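Local coordinates for protein nucleoporin NUP82 (Chaetomium thermophilum, PDB 5CWW) that probably serves as a structural component of the nuclear pore complex and a docking partner for transport factors, here as its N-terminal beta-propeller part, at residues C429-V437 / V484-F492. Residues are numbered along the deposited sequence; the frame is centred on the assembly and turned at random. Where two conformers were deposited one is given.
Sequences CLLSTSGQV and VTPDGWPMF
With CG of L431 anti to the backbone N (chi1 -173°) and the ring of F492 swung anti to its own carbonyl carbon (chi1 -81°), the leucine and the phenylalanine meet branch over face. L431 CD2 stands 4.2 Å from the centroid of the F492 ring, only 3° off the ring normal, a centred CH-pi contact. The leucine stem touches the ring as well, L431 CB lying 3.5 Å from F492 CE2, while V437 CG1 approaches the ring edge near its plane. C429 adds its CB, 3.9 Å from F492 CZ, so the ring is wedged among side chains from both arms of the 427-432/437-441 hairpin. Alongside, the pyrrolidine of P490 crosses L431 at a slant; its CB is 3.7 Å from L431 CD2, and its CG presses to 3.3 Å from S432 O, the carbonyl that accepts the N-H of G435 and closes the type I turn S432-G435. Beyond the proline, T433 reaches with its methyl, CG2 lying 3.6 Å from G488 O, whereas its OG1 is held by E388 and K390. Water joins the two loops: one molecule donates to T433 O and T485 O, 2.7 Å from each. At the far end V484 packs its two methyls against the backbone of S434, whose OG receives the N-H of Q436 in an ST turn. The direct contact is thus largely apolar and buried, and joins two successive sheets of the propeller. The hairpin turn of one packs against the chain entering 491-494, the first strand of the next. F502 on the adjoining strand 501-506 meets the F492 ring at a steep angle, strand 389-395 pairs with 427-432 and also binds F492 N through D391, and helix 384-387 lies against S434 and V484.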
# COMPACT_ATOMS: atom_id res chain seq x y z
N CYS B 429 8.11 0.38 -8.84
CA CYS B 429 9.32 0.91 -8.22
C CYS B 429 9.28 0.65 -6.72
O CYS B 429 8.27 0.94 -6.06
CB CYS B 429 9.47 2.40 -8.52
SG CYS B 429 9.37 2.81 -10.28
N LEU B 430 10.37 0.11 -6.18
CA LEU B 430 10.43 -0.30 -4.78
C LEU B 430 11.58 0.39 -4.06
O LEU B 430 12.72 0.38 -4.54
CB LEU B 430 10.59 -1.82 -4.68
CG LEU B 430 9.60 -2.67 -5.48
CD1 LEU B 430 9.98 -4.14 -5.43
CD2 LEU B 430 8.18 -2.47 -4.97
N LEU B 431 11.28 0.98 -2.91
CA LEU B 431 12.26 1.72 -2.12
C LEU B 431 12.57 1.01 -0.81
O LEU B 431 11.67 0.78 0.01
CB LEU B 431 11.73 3.14 -1.86
CG LEU B 431 12.63 4.18 -1.19
CD1 LEU B 431 13.99 4.28 -1.87
CD2 LEU B 431 11.92 5.52 -1.23
N SER B 432 13.83 0.64 -0.63
CA SER B 432 14.27 -0.07 0.57
C SER B 432 14.70 0.90 1.67
O SER B 432 14.95 2.07 1.41
CB SER B 432 15.44 -1.00 0.23
OG SER B 432 15.13 -1.84 -0.87
N THR B 433 14.78 0.39 2.90
CA THR B 433 15.26 1.17 4.03
C THR B 433 16.61 1.82 3.73
O THR B 433 16.86 2.96 4.11
CB THR B 433 15.41 0.29 5.30
OG1 THR B 433 14.15 -0.33 5.60
CG2 THR B 433 15.88 1.11 6.49
N SER B 434 17.46 1.08 3.03
CA SER B 434 18.81 1.55 2.72
C SER B 434 18.80 2.68 1.70
O SER B 434 19.82 3.33 1.47
CB SER B 434 19.66 0.40 2.18
OG SER B 434 19.20 -0.01 0.90
N GLY B 435 17.64 2.92 1.09
CA GLY B 435 17.53 3.90 0.03
C GLY B 435 17.72 3.27 -1.34
O GLY B 435 17.70 3.95 -2.36
N GLN B 436 17.93 1.95 -1.36
CA GLN B 436 18.01 1.21 -2.61
C GLN B 436 16.70 1.32 -3.37
O GLN B 436 15.62 1.19 -2.79
CB GLN B 436 18.34 -0.26 -2.34
CG GLN B 436 18.39 -1.14 -3.59
CD GLN B 436 18.23 -2.62 -3.28
OE1 GLN B 436 17.11 -3.13 -3.14
NE2 GLN B 436 19.35 -3.32 -3.16
N VAL B 437 16.81 1.56 -4.67
CA VAL B 437 15.65 1.61 -5.55
C VAL B 437 15.70 0.45 -6.53
O VAL B 437 16.75 0.15 -7.10
CB VAL B 437 15.58 2.94 -6.34
CG1 VAL B 437 14.37 2.94 -7.28
CG2 VAL B 437 15.51 4.12 -5.38
N VAL B 484 23.08 5.83 5.35
CA VAL B 484 22.01 4.91 5.70
C VAL B 484 21.74 4.89 7.20
O VAL B 484 22.64 4.61 7.99
CB VAL B 484 22.33 3.47 5.24
CG1 VAL B 484 21.18 2.52 5.58
CG2 VAL B 484 22.62 3.44 3.75
N THR B 485 20.51 5.21 7.58
CA THR B 485 20.07 5.11 8.96
C THR B 485 19.29 3.80 9.13
O THR B 485 18.54 3.41 8.23
CB THR B 485 19.19 6.30 9.39
OG1 THR B 485 18.01 6.34 8.58
CG2 THR B 485 19.95 7.61 9.24
N PRO B 486 19.46 3.12 10.27
CA PRO B 486 18.90 1.77 10.44
C PRO B 486 17.37 1.74 10.41
O PRO B 486 16.79 0.73 10.01
CB PRO B 486 19.42 1.35 11.82
CG PRO B 486 19.65 2.62 12.55
CD PRO B 486 20.09 3.61 11.51
N ASP B 487 16.74 2.84 10.82
CA ASP B 487 15.29 2.93 10.87
C ASP B 487 14.78 4.07 9.99
O ASP B 487 13.75 4.68 10.28
CB ASP B 487 14.83 3.14 12.32
CG ASP B 487 15.40 4.40 12.94
OD1 ASP B 487 16.40 4.93 12.41
OD2 ASP B 487 14.86 4.85 13.97
N GLY B 488 15.50 4.34 8.91
CA GLY B 488 15.14 5.43 8.02
C GLY B 488 13.92 5.10 7.17
O GLY B 488 13.72 3.95 6.78
N TRP B 489 13.12 6.13 6.90
CA TRP B 489 11.92 5.99 6.09
C TRP B 489 12.00 6.87 4.84
O TRP B 489 11.44 7.96 4.81
CB TRP B 489 10.67 6.35 6.90
CG TRP B 489 10.12 5.21 7.69
CD1 TRP B 489 10.54 4.78 8.91
CD2 TRP B 489 9.04 4.35 7.31
NE1 TRP B 489 9.79 3.70 9.32
CE2 TRP B 489 8.86 3.42 8.35
CE3 TRP B 489 8.21 4.28 6.19
CZ2 TRP B 489 7.88 2.43 8.30
CZ3 TRP B 489 7.24 3.30 6.14
CH2 TRP B 489 7.08 2.38 7.19
N PRO B 490 12.72 6.40 3.81
CA PRO B 490 12.76 7.16 2.56
C PRO B 490 11.42 7.09 1.83
O PRO B 490 10.70 6.10 1.99
CB PRO B 490 13.88 6.47 1.77
CG PRO B 490 13.90 5.07 2.30
CD PRO B 490 13.53 5.17 3.75
N MET B 491 11.10 8.12 1.05
CA MET B 491 9.78 8.23 0.43
C MET B 491 9.86 8.53 -1.07
O MET B 491 10.73 9.26 -1.51
CB MET B 491 8.98 9.33 1.11
CG MET B 491 8.77 9.14 2.60
SD MET B 491 8.12 10.63 3.38
CE MET B 491 9.59 11.65 3.43
N PHE B 492 8.93 7.96 -1.83
CA PHE B 492 8.75 8.32 -3.23
C PHE B 492 7.87 9.57 -3.35
O PHE B 492 7.01 9.81 -2.51
CB PHE B 492 8.10 7.18 -4.02
CG PHE B 492 9.06 6.10 -4.45
CD1 PHE B 492 10.25 6.42 -5.09
CD2 PHE B 492 8.77 4.77 -4.23
CE1 PHE B 492 11.13 5.43 -5.50
CE2 PHE B 492 9.64 3.77 -4.64
CZ PHE B 492 10.82 4.10 -5.28
O HOH W 1 17.92 4.69 5.91